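Local coordinates for protein mannan endo-1,4-beta-mannosidase (Bacillus subtilis, PDB 3CBW) that hydrolyses internal beta-1,4-mannosidic linkages in mannan, galactomannan and glucomannan during the breakdown of glucomannan, at residues A[83-86]-A[87-91]; A[101-105]-A[106-110]; A[153-156]-A[157-161]. The protein carries 3 engineered substitutions. One frame throughout, in Å; residues are numbered along the deposited sequence.

Interaction 1 (A[83-86]-A[87-91]); sequences ETAN and IEDSI
Thr84 packs against Asp89 where the loop enters the short 3-10 segment 87-90. This turn lies in the loop between strand 72-79 and helix 96-104 of the GH26 barrel. The tight part surrounds the carbonyl of Asn86. Thr84 OG1 bonds to Asn86 O at 2.7 Å, and Asp89 N reaches Asn86 O at 3.0 Å. The two donors come from opposite faces of the carbonyl plane, each well above it and off the lone pairs. The second bond closes the turn from Asn86 to Asp89. Thr84 OG1 stands between its own backbone N and carbonyl carbon (chi1 54°), which points the hydroxyl at this oxygen. Thr84 CB comes to 3.6 Å from Asp89 CB, and the two side chains run past each other in opposite directions. The carboxylate of Asp89 then bends back over the turn. Its OD2 accepts from Asn86 N at 3.2 Å, and the donor stands well above the carboxylate plane.

Within the 3-10 segment, Ile87 O has two donors. Ser90 OG meets it at 2.7 Å, nearly in line with the C=O bond, and Ser90 N adds a longer backbone bond. Ile87 and Ser90 are buried, and both rest on Ala116. Arg79, at the end of strand 72-79, bonds to Asp89 O and Ser90 O and ties the turn to the barrel.

The solvent side is looser. Ala85 and Asn86 are exposed there. Glu88 folds back at chi2 (-86°), which carries its carboxylate alongside Asn86, with OE1 3.5 Å from CB of Asn86. This is only van der Waals contact. One carbonyl gripped from both faces and one carboxylate on a backbone N-H probably fix the bend, while Ile87 packs on helix 143-163.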
# COMPACT_ATOMS: atom_id res chain seq x y z
N GLU A 83 -0.69 -10.12 21.28
CA GLU A 83 -1.45 -11.25 21.79
C GLU A 83 -2.66 -10.69 22.50
O GLU A 83 -2.54 -9.95 23.48
CB GLU A 83 -0.61 -12.08 22.76
CG GLU A 83 0.50 -12.89 22.09
CD GLU A 83 -0.03 -14.07 21.30
OE1 GLU A 83 -0.98 -14.74 21.77
OE2 GLU A 83 0.50 -14.33 20.20
N THR A 84 -3.84 -11.04 22.00
CA THR A 84 -5.08 -10.39 22.43
C THR A 84 -6.13 -11.44 22.74
O THR A 84 -6.01 -12.60 22.31
CB THR A 84 -5.61 -9.43 21.33
OG1 THR A 84 -5.74 -10.15 20.10
CG2 THR A 84 -4.66 -8.25 21.13
N ALA A 85 -7.15 -11.04 23.49
CA ALA A 85 -8.24 -11.95 23.88
C ALA A 85 -9.00 -12.48 22.66
O ALA A 85 -9.32 -13.67 22.57
CB ALA A 85 -9.20 -11.26 24.86
N ASN A 86 -9.28 -11.58 21.72
CA ASN A 86 -9.91 -11.93 20.46
C ASN A 86 -8.97 -11.45 19.36
O ASN A 86 -8.39 -10.37 19.48
CB ASN A 86 -11.28 -11.26 20.32
CG ASN A 86 -12.29 -11.77 21.35
OD1 ASN A 86 -12.42 -12.97 21.55
ND2 ASN A 86 -13.00 -10.85 21.99
N ILE A 87 -8.79 -12.25 18.32
CA ILE A 87 -7.85 -11.90 17.26
C ILE A 87 -8.13 -10.52 16.64
O ILE A 87 -7.20 -9.78 16.33
CB ILE A 87 -7.74 -13.01 16.19
CG1 ILE A 87 -6.54 -12.74 15.28
CG2 ILE A 87 -9.07 -13.17 15.40
CD1 ILE A 87 -6.14 -13.94 14.46
N GLU A 88 -9.40 -10.16 16.51
CA GLU A 88 -9.76 -8.88 15.90
C GLU A 88 -9.41 -7.66 16.77
O GLU A 88 -9.46 -6.53 16.27
CB GLU A 88 -11.22 -8.87 15.41
CG GLU A 88 -12.27 -8.87 16.51
CD GLU A 88 -12.66 -10.26 17.02
OE1 GLU A 88 -11.89 -11.24 16.85
OE2 GLU A 88 -13.76 -10.38 17.61
N ASP A 89 -9.04 -7.87 18.03
CA ASP A 89 -8.56 -6.77 18.88
C ASP A 89 -7.28 -6.15 18.32
O ASP A 89 -6.92 -5.02 18.66
CB ASP A 89 -8.31 -7.24 20.32
CG ASP A 89 -9.56 -7.75 21.02
OD1 ASP A 89 -10.69 -7.49 20.55
OD2 ASP A 89 -9.40 -8.42 22.06
N SER A 90 -6.56 -6.91 17.49
CA SER A 90 -5.39 -6.41 16.79
C SER A 90 -5.72 -5.29 15.80
O SER A 90 -4.83 -4.55 15.42
CB SER A 90 -4.68 -7.56 16.06
OG SER A 90 -5.48 -8.09 15.01
N ILE A 91 -6.97 -5.19 15.37
CA ILE A 91 -7.40 -4.17 14.42
C ILE A 91 -7.89 -2.93 15.16
O ILE A 91 -8.71 -3.03 16.07
CB ILE A 91 -8.56 -4.71 13.54
CG1 ILE A 91 -8.19 -6.02 12.83
CG2 ILE A 91 -9.07 -3.64 12.57
CD1 ILE A 91 -7.08 -5.91 11.83

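Interaction 2 (A[101-105]-A[106-110]); sequences SYWKN and GGIPQ
A Schellman motif ends helix 96-104, where Tyr102 and Trp103 meet Gly106 and Gly107, and turns the chain into strand 108-114 of a beta-alpha-beta unit of the barrel. Gly107 N bonds to Tyr102 O at 2.9 Å, and Gly106 N bonds to Trp103 O at 3.1 Å. Gly106 has positive phi (102°); a CB there would be jammed against Asn105 O. A CB on Gly107 would strike the Tyr102 ring, whose CD1 lies 3.8 Å from Gly107 CA. The Tyr102 hydroxyl is held by Pro70 O.

Trp103 CG is anti to the backbone N (chi1 169°), which swings the indole alongside the start of the strand. Its CZ3 meets Ile108 CG1 at 4.1 Å, with the isoleucine near the plane of the ring at its edge. Trp103 CB touches Pro109 CD, and Trp335 meets the indole edge-to-face. An alanine here would remove the indole and would probably open a gap beside Ile108 and leave Trp335 without its aromatic partner. A water lies 2.9 Å from both Trp103 O and Gly107 O. The CA-H of Trp103 points almost straight at Gly107 O, with CA 3.3 Å from that oxygen.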
# COMPACT_ATOMS: atom_id res chain seq x y z
N SER A 101 -9.59 13.60 6.71
CA SER A 101 -9.14 14.98 6.69
C SER A 101 -8.03 15.19 5.67
O SER A 101 -7.95 16.24 5.03
CB SER A 101 -8.66 15.41 8.07
OG SER A 101 -9.71 15.36 9.02
N TYR A 102 -7.18 14.17 5.52
CA TYR A 102 -6.08 14.27 4.56
C TYR A 102 -6.62 14.42 3.15
O TYR A 102 -6.13 15.26 2.38
CB TYR A 102 -5.12 13.08 4.66
CG TYR A 102 -3.68 13.49 4.44
CD1 TYR A 102 -3.05 13.32 3.21
CD2 TYR A 102 -2.95 14.08 5.47
CE1 TYR A 102 -1.74 13.72 3.01
CE2 TYR A 102 -1.63 14.48 5.29
CZ TYR A 102 -1.03 14.29 4.05
OH TYR A 102 0.27 14.71 3.89
N TRP A 103 -7.64 13.62 2.81
CA TRP A 103 -8.33 13.75 1.53
C TRP A 103 -8.99 15.12 1.36
O TRP A 103 -8.82 15.79 0.32
CB TRP A 103 -9.38 12.65 1.37
CG TRP A 103 -10.30 12.88 0.21
CD1 TRP A 103 -11.60 13.33 0.27
CD2 TRP A 103 -9.99 12.74 -1.18
NE1 TRP A 103 -12.11 13.45 -1.00
CE2 TRP A 103 -11.15 13.09 -1.90
CE3 TRP A 103 -8.85 12.33 -1.88
CZ2 TRP A 103 -11.19 13.07 -3.29
CZ3 TRP A 103 -8.90 12.30 -3.26
CH2 TRP A 103 -10.07 12.66 -3.95
N LYS A 104 -9.73 15.56 2.38
CA LYS A 104 -10.37 16.88 2.36
C LYS A 104 -9.37 17.98 2.06
O LYS A 104 -9.66 18.93 1.33
CB LYS A 104 -11.06 17.13 3.70
CG LYS A 104 -11.67 18.51 3.89
CD LYS A 104 -12.94 18.70 3.08
CE LYS A 104 -13.69 19.96 3.49
NZ LYS A 104 -14.39 19.79 4.80
N ASN A 105 -8.16 17.84 2.61
CA ASN A 105 -7.12 18.85 2.51
C ASN A 105 -6.09 18.63 1.42
O ASN A 105 -5.01 19.23 1.43
CB ASN A 105 -6.47 19.07 3.87
CG ASN A 105 -7.41 19.73 4.84
OD1 ASN A 105 -7.90 20.84 4.59
ND2 ASN A 105 -7.68 19.07 5.95
N GLY A 106 -6.43 17.77 0.45
CA GLY A 106 -5.66 17.72 -0.79
C GLY A 106 -4.67 16.58 -0.96
O GLY A 106 -3.82 16.65 -1.85
N GLY A 107 -4.76 15.55 -0.13
CA GLY A 107 -3.94 14.35 -0.31
C GLY A 107 -4.82 13.13 -0.52
O GLY A 107 -6.02 13.25 -0.81
N ILE A 108 -4.23 11.94 -0.39
CA ILE A 108 -4.95 10.67 -0.56
C ILE A 108 -4.49 9.70 0.52
O ILE A 108 -3.28 9.56 0.77
CB ILE A 108 -4.66 10.01 -1.95
CG1 ILE A 108 -5.04 10.91 -3.13
CG2 ILE A 108 -5.39 8.67 -2.08
CD1 ILE A 108 -4.51 10.38 -4.47
N PRO A 109 -5.43 9.04 1.21
CA PRO A 109 -5.03 8.05 2.21
C PRO A 109 -4.69 6.68 1.63
O PRO A 109 -5.21 6.29 0.57
CB PRO A 109 -6.26 7.98 3.12
CG PRO A 109 -7.41 8.23 2.19
CD PRO A 109 -6.90 9.23 1.16
N GLN A 110 -3.84 5.97 2.35
CA GLN A 110 -3.43 4.61 2.01
C GLN A 110 -3.51 3.77 3.26
O GLN A 110 -3.07 4.19 4.33
CB GLN A 110 -2.00 4.61 1.47
CG GLN A 110 -1.47 3.24 1.00
CD GLN A 110 -0.55 2.49 1.96
OE1 GLN A 110 0.18 1.60 1.51
NE2 GLN A 110 -0.57 2.81 3.26
O HOH W 1 -7.48 15.35 -2.18

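Interaction 3 (A[153-156]-A[157-161]); sequences SKIA and DGLQE
Asp157 lies one turn after Ser153 on helix 143-163, one of the alpha-helices packed round the TIM barrel of this GH26 enzyme. The first shell is the helix backbone. Asp157 N, Gly158 N, Leu159 N and Gln160 N donate in turn to the carbonyls of Ser153, Lys154, Ile155 and Ala156. The bond from Leu159 N to Ile155 O is the shortest of the four at 2.8 Å, and its donor lies in the carbonyl plane.

Two side-chain pairs sit on this frame. On the buried face Ile155 and Leu159 lie side by side and point the same way. Ile155 CG2 touches Leu159 CD1 at 3.9 Å. Ile155 CG2 is anti to the backbone N, which sets this methyl along the helix beside the leucine. On the solvent face Asp157 CG stands beside its own backbone N (chi1 -70°), and the carboxylate leans back toward Ser153. Asp157 OD1 comes to 3.2 Å from Ser153 O. Both are acceptors, so this approach is not a bond.

The next shell probably accounts for that closeness. Arg215 forms a salt bridge with Asp157 OD1 and a weak hydrogen bond with Ser153 O, so its positive charge probably eases the crowding of the two oxygens. On the other face Met211 of helix 194-214 touches Ile155, Ala156 and Leu159. Tyr77 of strand 72-79 also packs on Ile155 and Leu159, while Leu113 and Ile111 of strand 108-114 meet Ile155 and Leu159 respectively. The apolar pair therefore joins the helix to the barrel wall. Gly158 O and Glu161 OE1 both accept from ND2 of Asn96, the first residue of helix 96-104. Beside the carboxylate one water bridges the two side chains, 2.7 Å from Ser153 OG and 2.8 Å from Asp157 OD2.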
# COMPACT_ATOMS: atom_id res chain seq x y z
N SER A 153 -14.13 -8.35 8.99
CA SER A 153 -15.35 -7.63 9.32
C SER A 153 -15.04 -6.32 10.01
O SER A 153 -15.64 -5.30 9.70
CB SER A 153 -16.25 -8.49 10.21
OG SER A 153 -17.47 -7.84 10.43
N LYS A 154 -14.09 -6.34 10.94
CA LYS A 154 -13.73 -5.12 11.66
C LYS A 154 -13.02 -4.12 10.74
O LYS A 154 -13.26 -2.92 10.83
CB LYS A 154 -12.88 -5.46 12.89
CG LYS A 154 -12.77 -4.31 13.86
CD LYS A 154 -12.04 -4.72 15.13
CE LYS A 154 -11.90 -3.52 16.05
NZ LYS A 154 -11.06 -3.86 17.24
N ILE A 155 -12.16 -4.63 9.86
CA ILE A 155 -11.50 -3.81 8.85
C ILE A 155 -12.54 -3.13 7.96
O ILE A 155 -12.49 -1.91 7.73
CB ILE A 155 -10.50 -4.65 8.00
CG1 ILE A 155 -9.31 -5.06 8.87
CG2 ILE A 155 -10.04 -3.87 6.77
CD1 ILE A 155 -8.57 -6.27 8.34
N ALA A 156 -13.51 -3.91 7.49
CA ALA A 156 -14.56 -3.37 6.62
C ALA A 156 -15.39 -2.31 7.33
O ALA A 156 -15.75 -1.31 6.73
CB ALA A 156 -15.45 -4.48 6.11
N ASP A 157 -15.67 -2.51 8.63
CA ASP A 157 -16.40 -1.49 9.40
C ASP A 157 -15.62 -0.18 9.37
O ASP A 157 -16.19 0.90 9.22
CB ASP A 157 -16.60 -1.93 10.85
CG ASP A 157 -17.58 -3.09 11.01
OD1 ASP A 157 -18.29 -3.48 10.06
OD2 ASP A 157 -17.65 -3.61 12.15
N GLY A 158 -14.30 -0.27 9.51
CA GLY A 158 -13.46 0.93 9.45
C GLY A 158 -13.48 1.54 8.06
O GLY A 158 -13.64 2.75 7.92
N LEU A 159 -13.34 0.72 7.04
CA LEU A 159 -13.33 1.24 5.66
C LEU A 159 -14.65 1.93 5.29
O LEU A 159 -14.66 2.95 4.58
CB LEU A 159 -12.95 0.16 4.65
CG LEU A 159 -11.54 -0.41 4.82
CD1 LEU A 159 -11.33 -1.59 3.90
CD2 LEU A 159 -10.48 0.64 4.57
N GLN A 160 -15.75 1.41 5.82
CA GLN A 160 -17.06 2.00 5.56
C GLN A 160 -17.13 3.45 6.01
O GLN A 160 -17.78 4.26 5.36
CB GLN A 160 -18.13 1.18 6.28
CG GLN A 160 -19.54 1.67 6.09
CD GLN A 160 -20.03 1.46 4.69
OE1 GLN A 160 -19.87 0.37 4.13
NE2 GLN A 160 -20.64 2.49 4.11
N GLU A 161 -16.46 3.77 7.11
CA GLU A 161 -16.47 5.14 7.61
C GLU A 161 -15.92 6.12 6.56
O GLU A 161 -16.46 7.20 6.34
CB GLU A 161 -15.69 5.25 8.92
CG GLU A 161 -15.79 6.62 9.53
CD GLU A 161 -15.03 6.78 10.83
OE1 GLU A 161 -14.31 5.84 11.25
OE2 GLU A 161 -15.15 7.88 11.40
O HOH W 2 -17.30 -6.31 12.66

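In the fold
The three contacts follow one another along the chain within one family 26 barrel. Interactions 1 and 3 touch, with centres about 15 Å apart. Lys154 NZ probably donates to Ile91 O at 2.8 Å and to Glu88 O at 3.3 Å, and Ile91 CD1 packs on Ile155 CG1 at 3.8 Å. These contacts hold the loop against helix 143-163. Interaction 2 stands apart, with nearest atoms about 13 Å from interaction 1 and about 8 Å from interaction 3. It lies away from the catalytic and substrate-binding residues, at the other end of the strand that leads to His114, a probable substrate-binding residue. The side chain of Ser90 is about 8 Å from that of His114, and the side chain of Ile155 about 10 Å.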